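Local coordinates for protein ubiquitin-conjugating enzyme E2 U (Homo sapiens, PDB 1YRV) that catalyses the covalent attachment of ubiquitin to other proteins, receiving ubiquitin from E1 as a cysteine thioester, and is represented here by its N-terminal ubiquitin-conjugating core domain, at residues I94-N99 against A149-K154; N64-G69 against T161-F166. All blocks are in the same frame, centred on the assembly; numbering follows the deposited sequence.

Overall arrangement
Coming from the N terminus, the chain runs through helix 23-38 and two strands before reaching 64-69, in the connection between strands 54-60 and 71-77, where contact 2 begins. After strand 88-91 comes 94-99, the first half of contact 1; the chain then passes the probable active-site Cys108 and returns as helix 146-153, where 149-154, the helix end and the residue after it, closes contact 1. Helix 156-166 follows directly and closes contact 2 with 161-166, so contact 1 is nested inside the larger loop. The two also touch each other: His97 meets Trp67, and Phe96 and Ile151 both meet Ile162. Together they tie the last two helices to the loops after strands 54-60 and 88-91.

Contact 1. Residues I94-N99 against A149-K154; sequences IPFHPN and ARILVK
Next to Pro98, the residue that packs on Ala149 and Leu152, the backbone N of Asn99 gives His97 ND1 a hydrogen bond of 2.9 Å. It is close to straight (167°) and lies in the imidazole plane, while NE2 of the same ring bonds to Leu135 O, so the ring is held from two of its edge atoms. His97, Pro98 and Asn99 form the His-Pro-Asn motif of ubiquitin-conjugating enzymes. Asn99 bonds through OD1 to Val139 N and through its backbone to Cys108, the predicted thioester cysteine, whose side chain is about 9 Å from that of Pro98. The side chains that meet the helix do so through carbon. The proline ring sits in the angle between two residues one turn apart: its CB meets Ala149 CB at 4.0 Å, and its CG reaches Leu152 CD2 at 3.8 Å, the Pro98 and Leu152 side chains crossing at about a right angle. Further up the loop, Phe96 has CG anti to its own backbone N (chi1 -173°), which sends the ring out to the helix. There Ile151 CD1 comes to the ring's edge, near its plane, 4.1 Å from Phe96 CZ. The loop after strand 88-91 thus reaches helix 146-153 through Phe96 and Pro98, crossing it rather than running beside it, and helix 156-166 packs against both, Tyr159 touching Pro98 and Leu152.

Contact 2. Residues N64-G69 against T161-F166; sequences NSVWQG and TILRLF
Leu163 points one methyl, CD1, down on a face of the Trp67 indole, and the two side chains cross at about a right angle. The methyl stands 3.9 Å from the centroid of the five-membered ring and 23° off its normal, a CH-pi contact displaced toward the NE1 rim, where the CD1 to Trp67 NE1 distance is 3.6 Å. CB of Trp67 starts away from the helix; with CG beside the backbone N (chi1 -70°) the indole still comes back far enough to offer this face. Val66 CG1 adds a looser touch on Leu163 CD1, at 4.3 Å. The loop, which in the UBC fold joins strands 54-60 and 71-77, contains a type I turn from Ser65 to Gln68, closed by Gln68 N to Ser65 O at 2.8 Å, and here it meets the last helix of the core, 156-166. Phe72 also meets the Trp67 ring. At the outer edge Arg164, bent at chi2 (-80°), swings its guanidinium back toward the loop. Its NH1 and NH2 each lie 4.1 Å from Gln68 O, too far for a hydrogen bond, and the oxygen approaches the flat group obliquely.

Contact 1. Residues I94-N99 against A149-K154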
ATOM      1  N   ILE A  94       4.166   1.335  12.141  1.00 59.73           N
ATOM      2  CA  ILE A  94       5.472   1.191  11.519  1.00 57.95           C
ATOM      3  C   ILE A  94       5.945  -0.238  11.683  1.00 56.71           C
ATOM      4  O   ILE A  94       6.069  -0.726  12.804  1.00 55.50           O
ATOM      5  CB  ILE A  94       6.491   2.138  12.151  1.00 59.26           C
ATOM      6  CG1 ILE A  94       6.097   3.588  11.843  1.00 60.42           C
ATOM      7  CG2 ILE A  94       7.884   1.819  11.642  1.00 59.52           C
ATOM      8  CD1 ILE A  94       6.967   4.617  12.531  1.00 61.94           C
ATOM      9  N   PRO A  95       6.185  -0.937  10.554  1.00 55.50           N
ATOM     10  CA  PRO A  95       6.645  -2.327  10.523  1.00 53.28           C
ATOM     11  C   PRO A  95       8.160  -2.417  10.409  1.00 52.06           C
ATOM     12  O   PRO A  95       8.815  -1.441  10.060  1.00 53.35           O
ATOM     13  CB  PRO A  95       5.956  -2.861   9.286  1.00 53.61           C
ATOM     14  CG  PRO A  95       6.131  -1.696   8.339  1.00 54.43           C
ATOM     15  CD  PRO A  95       5.818  -0.482   9.195  1.00 54.21           C
ATOM     16  N   PHE A  96       8.708  -3.586  10.727  1.00 51.47           N
ATOM     17  CA  PHE A  96      10.146  -3.826  10.623  1.00 49.67           C
ATOM     18  C   PHE A  96      10.292  -4.324   9.182  1.00 47.35           C
ATOM     19  O   PHE A  96      10.170  -5.517   8.903  1.00 47.62           O
ATOM     20  CB  PHE A  96      10.580  -4.910  11.608  1.00 49.57           C
ATOM     21  CG  PHE A  96      12.065  -5.090  11.676  1.00 49.74           C
ATOM     22  CD1 PHE A  96      12.650  -6.321  11.400  1.00 48.40           C
ATOM     23  CD2 PHE A  96      12.880  -4.037  12.069  1.00 48.19           C
ATOM     24  CE1 PHE A  96      14.035  -6.499  11.527  1.00 46.75           C
ATOM     25  CE2 PHE A  96      14.266  -4.209  12.197  1.00 48.88           C
ATOM     26  CZ  PHE A  96      14.838  -5.432  11.929  1.00 45.44           C
ATOM     27  N   HIS A  97      10.549  -3.400   8.263  1.00 46.77           N
ATOM     28  CA  HIS A  97      10.587  -3.731   6.849  1.00 42.50           C
ATOM     29  C   HIS A  97      11.684  -2.941   6.171  1.00 43.41           C
ATOM     30  O   HIS A  97      11.876  -1.775   6.449  1.00 45.43           O
ATOM     31  CB  HIS A  97       9.199  -3.413   6.260  1.00 39.75           C
ATOM     32  CG  HIS A  97       9.005  -3.887   4.853  1.00 40.30           C
ATOM     33  ND1 HIS A  97       9.777  -3.418   3.811  1.00 39.58           N
ATOM     34  CD2 HIS A  97       8.174  -4.812   4.331  1.00 38.04           C
ATOM     35  CE1 HIS A  97       9.433  -4.049   2.704  1.00 40.49           C
ATOM     36  NE2 HIS A  97       8.464  -4.899   2.985  1.00 40.86           N
ATOM     37  N   PRO A  98      12.434  -3.579   5.278  1.00 44.88           N
ATOM     38  CA  PRO A  98      13.537  -2.946   4.551  1.00 47.33           C
ATOM     39  C   PRO A  98      13.179  -1.685   3.752  1.00 50.21           C
ATOM     40  O   PRO A  98      14.007  -0.787   3.618  1.00 51.37           O
ATOM     41  CB  PRO A  98      14.037  -4.063   3.635  1.00 45.16           C
ATOM     42  CG  PRO A  98      13.650  -5.316   4.378  1.00 46.42           C
ATOM     43  CD  PRO A  98      12.273  -4.978   4.862  1.00 45.56           C
ATOM     44  N   ASN A  99      11.960  -1.607   3.223  1.00 52.13           N
ATOM     45  CA  ASN A  99      11.601  -0.455   2.416  1.00 54.52           C
ATOM     46  C   ASN A  99      10.596   0.504   3.029  1.00 55.81           C
ATOM     47  O   ASN A  99      10.204   1.478   2.388  1.00 56.94           O
ATOM     48  CB  ASN A  99      11.106  -0.931   1.053  1.00 54.38           C
ATOM     49  CG  ASN A  99      12.076  -1.892   0.393  1.00 54.88           C
ATOM     50  OD1 ASN A  99      11.684  -2.956  -0.067  1.00 56.83           O
ATOM     51  ND2 ASN A  99      13.348  -1.531   0.363  1.00 54.01           N
ATOM     52  N   ALA A 149      16.847  -5.085   6.529  1.00 48.60           N
ATOM     53  CA  ALA A 149      17.424  -5.672   5.311  1.00 49.83           C
ATOM     54  C   ALA A 149      18.543  -6.655   5.678  1.00 51.04           C
ATOM     55  O   ALA A 149      18.572  -7.820   5.239  1.00 51.63           O
ATOM     56  CB  ALA A 149      17.976  -4.561   4.416  1.00 47.11           C
ATOM     57  N   ARG A 150      19.465  -6.160   6.488  1.00 50.19           N
ATOM     58  CA  ARG A 150      20.575  -6.965   6.954  1.00 52.20           C
ATOM     59  C   ARG A 150      20.080  -8.315   7.520  1.00 52.62           C
ATOM     60  O   ARG A 150      20.509  -9.370   7.073  1.00 53.69           O
ATOM     61  CB  ARG A 150      21.327  -6.172   8.013  1.00 51.19           C
ATOM     62  CG  ARG A 150      22.527  -6.843   8.559  1.00 53.62           C
ATOM     63  CD  ARG A 150      23.369  -5.799   9.223  1.00 53.39           C
ATOM     64  NE  ARG A 150      22.815  -5.335  10.494  1.00 51.39           N
ATOM     65  CZ  ARG A 150      23.451  -4.461  11.269  1.00 50.49           C
ATOM     66  NH1 ARG A 150      24.628  -3.964  10.874  1.00 49.60           N
ATOM     67  NH2 ARG A 150      22.967  -4.139  12.464  1.00 47.62           N
ATOM     68  N   ILE A 151      19.163  -8.283   8.477  1.00 52.66           N
ATOM     69  CA  ILE A 151      18.658  -9.522   9.068  1.00 54.04           C
ATOM     70  C   ILE A 151      17.940 -10.405   8.070  1.00 56.87           C
ATOM     71  O   ILE A 151      17.940 -11.644   8.185  1.00 57.16           O
ATOM     72  CB  ILE A 151      17.685  -9.244  10.206  1.00 53.85           C
ATOM     73  CG1 ILE A 151      18.479  -8.793  11.429  1.00 53.71           C
ATOM     74  CG2 ILE A 151      16.831 -10.498  10.503  1.00 52.63           C
ATOM     75  CD1 ILE A 151      17.620  -8.427  12.607  1.00 53.11           C
ATOM     76  N   LEU A 152      17.285  -9.758   7.112  1.00 58.58           N
ATOM     77  CA  LEU A 152      16.547 -10.463   6.083  1.00 59.80           C
ATOM     78  C   LEU A 152      17.517 -11.254   5.224  1.00 61.60           C
ATOM     79  O   LEU A 152      17.313 -12.443   4.969  1.00 59.73           O
ATOM     80  CB  LEU A 152      15.782  -9.455   5.223  1.00 61.56           C
ATOM     81  CG  LEU A 152      15.096  -9.990   3.965  1.00 60.64           C
ATOM     82  CD1 LEU A 152      14.337 -11.268   4.284  1.00 59.20           C
ATOM     83  CD2 LEU A 152      14.148  -8.916   3.425  1.00 61.01           C
ATOM     84  N   VAL A 153      18.572 -10.572   4.786  1.00 63.83           N
ATOM     85  CA  VAL A 153      19.595 -11.186   3.954  1.00 68.00           C
ATOM     86  C   VAL A 153      20.097 -12.517   4.542  1.00 69.72           C
ATOM     87  O   VAL A 153      19.971 -13.585   3.927  1.00 70.36           O
ATOM     88  CB  VAL A 153      20.781 -10.227   3.769  1.00 68.57           C
ATOM     89  CG1 VAL A 153      21.870 -10.905   2.948  1.00 69.33           C
ATOM     90  CG2 VAL A 153      20.299  -8.953   3.080  1.00 69.16           C
ATOM     91  N   LYS A 154      20.655 -12.459   5.739  1.00 71.50           N
ATOM     92  CA  LYS A 154      21.150 -13.663   6.382  1.00 73.60           C
ATOM     93  C   LYS A 154      20.080 -14.222   7.297  1.00 73.64           C
ATOM     94  O   LYS A 154      19.583 -13.527   8.158  1.00 75.79           O
ATOM     95  CB  LYS A 154      22.398 -13.339   7.195  1.00 75.57           C
ATOM     96  CG  LYS A 154      23.696 -13.794   6.543  1.00 78.58           C
ATOM     97  CD  LYS A 154      24.021 -15.239   6.929  1.00 80.99           C
ATOM     98  CE  LYS A 154      22.978 -16.232   6.398  1.00 82.33           C
ATOM     99  NZ  LYS A 154      23.305 -17.634   6.802  1.00 83.03           N
TER

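Contact 2. Residues N64-G69 against T161-F166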
ATOM      1  N   ASN A  64       4.620 -17.551  -0.773  1.00 70.28           N
ATOM      2  CA  ASN A  64       5.996 -17.996  -0.842  1.00 70.81           C
ATOM      3  C   ASN A  64       6.944 -16.806  -0.633  1.00 69.63           C
ATOM      4  O   ASN A  64       8.004 -16.704  -1.247  1.00 71.07           O
ATOM      5  CB  ASN A  64       6.267 -18.706  -2.192  1.00 71.82           C
ATOM      6  CG  ASN A  64       5.344 -19.918  -2.435  1.00 72.51           C
ATOM      7  OD1 ASN A  64       4.342 -19.818  -3.150  1.00 71.41           O
ATOM      8  ND2 ASN A  64       5.682 -21.059  -1.829  1.00 73.19           N
ATOM      9  N   SER A  65       6.543 -15.896   0.242  1.00 67.16           N
ATOM     10  CA  SER A  65       7.361 -14.736   0.545  1.00 64.64           C
ATOM     11  C   SER A  65       7.551 -14.707   2.061  1.00 63.50           C
ATOM     12  O   SER A  65       6.811 -15.354   2.824  1.00 60.77           O
ATOM     13  CB  SER A  65       6.668 -13.435   0.082  1.00 64.10           C
ATOM     14  OG  SER A  65       5.507 -13.166   0.855  1.00 62.21           O
ATOM     15  N   VAL A  66       8.541 -13.939   2.487  1.00 61.73           N
ATOM     16  CA  VAL A  66       8.814 -13.800   3.898  1.00 62.87           C
ATOM     17  C   VAL A  66       7.574 -13.432   4.720  1.00 62.29           C
ATOM     18  O   VAL A  66       7.451 -13.836   5.883  1.00 61.81           O
ATOM     19  CB  VAL A  66       9.877 -12.754   4.135  1.00 63.90           C
ATOM     20  CG1 VAL A  66      10.301 -12.802   5.576  1.00 65.08           C
ATOM     21  CG2 VAL A  66      11.052 -13.010   3.212  1.00 65.34           C
ATOM     22  N   TRP A  67       6.648 -12.691   4.111  1.00 61.23           N
ATOM     23  CA  TRP A  67       5.433 -12.269   4.799  1.00 61.01           C
ATOM     24  C   TRP A  67       4.257 -13.205   4.634  1.00 62.60           C
ATOM     25  O   TRP A  67       3.117 -12.792   4.849  1.00 63.83           O
ATOM     26  CB  TRP A  67       5.004 -10.874   4.344  1.00 59.46           C
ATOM     27  CG  TRP A  67       5.931  -9.812   4.811  1.00 56.09           C
ATOM     28  CD1 TRP A  67       5.782  -8.980   5.900  1.00 53.59           C
ATOM     29  CD2 TRP A  67       7.195  -9.504   4.239  1.00 53.38           C
ATOM     30  NE1 TRP A  67       6.892  -8.179   6.027  1.00 51.74           N
ATOM     31  CE2 TRP A  67       7.768  -8.481   5.023  1.00 51.39           C
ATOM     32  CE3 TRP A  67       7.905  -9.998   3.131  1.00 56.83           C
ATOM     33  CZ2 TRP A  67       9.015  -7.944   4.741  1.00 53.10           C
ATOM     34  CZ3 TRP A  67       9.159  -9.459   2.848  1.00 56.50           C
ATOM     35  CH2 TRP A  67       9.697  -8.438   3.656  1.00 54.41           C
ATOM     36  N   GLN A  68       4.521 -14.450   4.258  1.00 63.52           N
ATOM     37  CA  GLN A  68       3.442 -15.413   4.099  1.00 64.93           C
ATOM     38  C   GLN A  68       2.710 -15.587   5.420  1.00 64.82           C
ATOM     39  O   GLN A  68       3.315 -15.913   6.438  1.00 65.74           O
ATOM     40  CB  GLN A  68       3.986 -16.759   3.612  1.00 66.86           C
ATOM     41  CG  GLN A  68       4.055 -16.868   2.096  1.00 70.87           C
ATOM     42  CD  GLN A  68       3.703 -18.256   1.590  1.00 72.23           C
ATOM     43  OE1 GLN A  68       4.471 -19.202   1.745  1.00 74.12           O
ATOM     44  NE2 GLN A  68       2.528 -18.382   0.994  1.00 73.31           N
ATOM     45  N   GLY A  69       1.404 -15.350   5.401  1.00 64.27           N
ATOM     46  CA  GLY A  69       0.619 -15.479   6.612  1.00 62.57           C
ATOM     47  C   GLY A  69       0.467 -14.160   7.349  1.00 62.19           C
ATOM     48  O   GLY A  69      -0.298 -14.053   8.307  1.00 62.31           O
ATOM     49  N   THR A 161      10.825 -14.590  12.471  1.00 64.68           N
ATOM     50  CA  THR A 161      10.592 -14.689  13.906  1.00 64.62           C
ATOM     51  C   THR A 161      10.342 -13.317  14.484  1.00 63.90           C
ATOM     52  O   THR A 161       9.474 -13.137  15.337  1.00 64.98           O
ATOM     53  CB  THR A 161      11.794 -15.314  14.612  1.00 65.46           C
ATOM     54  OG1 THR A 161      11.834 -16.718  14.322  1.00 67.59           O
ATOM     55  CG2 THR A 161      11.693 -15.106  16.112  1.00 65.74           C
ATOM     56  N   ILE A 162      11.122 -12.354  14.011  1.00 63.61           N
ATOM     57  CA  ILE A 162      11.007 -10.976  14.465  1.00 64.84           C
ATOM     58  C   ILE A 162       9.663 -10.394  14.043  1.00 67.06           C
ATOM     59  O   ILE A 162       8.988  -9.723  14.832  1.00 66.14           O
ATOM     60  CB  ILE A 162      12.171 -10.124  13.911  1.00 62.53           C
ATOM     61  CG1 ILE A 162      13.492 -10.651  14.485  1.00 61.70           C
ATOM     62  CG2 ILE A 162      11.986  -8.659  14.279  1.00 59.72           C
ATOM     63  CD1 ILE A 162      14.718  -9.902  14.041  1.00 59.85           C
ATOM     64  N   LEU A 163       9.269 -10.658  12.802  1.00 69.01           N
ATOM     65  CA  LEU A 163       7.982 -10.179  12.331  1.00 72.79           C
ATOM     66  C   LEU A 163       6.878 -10.662  13.268  1.00 76.00           C
ATOM     67  O   LEU A 163       6.093  -9.859  13.761  1.00 75.67           O
ATOM     68  CB  LEU A 163       7.708 -10.680  10.918  1.00 71.71           C
ATOM     69  CG  LEU A 163       8.616 -10.072   9.854  1.00 71.43           C
ATOM     70  CD1 LEU A 163       8.140 -10.527   8.492  1.00 70.69           C
ATOM     71  CD2 LEU A 163       8.582  -8.544   9.953  1.00 71.72           C
ATOM     72  N   ARG A 164       6.830 -11.972  13.514  1.00 80.84           N
ATOM     73  CA  ARG A 164       5.819 -12.572  14.396  1.00 85.57           C
ATOM     74  C   ARG A 164       5.831 -11.858  15.749  1.00 88.40           C
ATOM     75  O   ARG A 164       4.785 -11.566  16.331  1.00 88.26           O
ATOM     76  CB  ARG A 164       6.104 -14.064  14.636  1.00 86.29           C
ATOM     77  CG  ARG A 164       6.558 -14.876  13.421  1.00 88.78           C
ATOM     78  CD  ARG A 164       5.416 -15.295  12.498  1.00 90.38           C
ATOM     79  NE  ARG A 164       5.909 -16.120  11.389  1.00 93.05           N
ATOM     80  CZ  ARG A 164       5.142 -16.654  10.440  1.00 94.08           C
ATOM     81  NH1 ARG A 164       3.827 -16.456  10.453  1.00 94.39           N
ATOM     82  NH2 ARG A 164       5.690 -17.387   9.475  1.00 94.58           N
ATOM     83  N   LEU A 165       7.030 -11.596  16.253  1.00 91.62           N
ATOM     84  CA  LEU A 165       7.177 -10.917  17.526  1.00 94.77           C
ATOM     85  C   LEU A 165       6.565  -9.522  17.463  1.00 96.43           C
ATOM     86  O   LEU A 165       6.071  -9.017  18.466  1.00 96.62           O
ATOM     87  CB  LEU A 165       8.657 -10.830  17.904  1.00 95.64           C
ATOM     88  CG  LEU A 165       9.179 -11.878  18.895  1.00 96.70           C
ATOM     89  CD1 LEU A 165       8.603 -11.579  20.261  1.00 96.67           C
ATOM     90  CD2 LEU A 165       8.816 -13.292  18.439  1.00 97.53           C
ATOM     91  N   PHE A 166       6.592  -8.909  16.282  1.00 98.41           N
ATOM     92  CA  PHE A 166       6.036  -7.572  16.092  1.00100.19           C
ATOM     93  C   PHE A 166       4.526  -7.588  15.903  1.00101.93           C
ATOM     94  O   PHE A 166       3.875  -6.544  15.880  1.00101.74           O
ATOM     95  CB  PHE A 166       6.695  -6.900  14.894  1.00 99.97           C
ATOM     96  CG  PHE A 166       7.909  -6.108  15.250  1.00 99.97           C
ATOM     97  CD1 PHE A 166       7.785  -4.806  15.715  1.00100.27           C
ATOM     98  CD2 PHE A 166       9.176  -6.665  15.138  1.00 99.95           C
ATOM     99  CE1 PHE A 166       8.909  -4.066  16.069  1.00100.42           C
ATOM    100  CE2 PHE A 166      10.308  -5.938  15.490  1.00 99.67           C
ATOM    101  CZ  PHE A 166      10.176  -4.636  15.954  1.00100.17           C
TER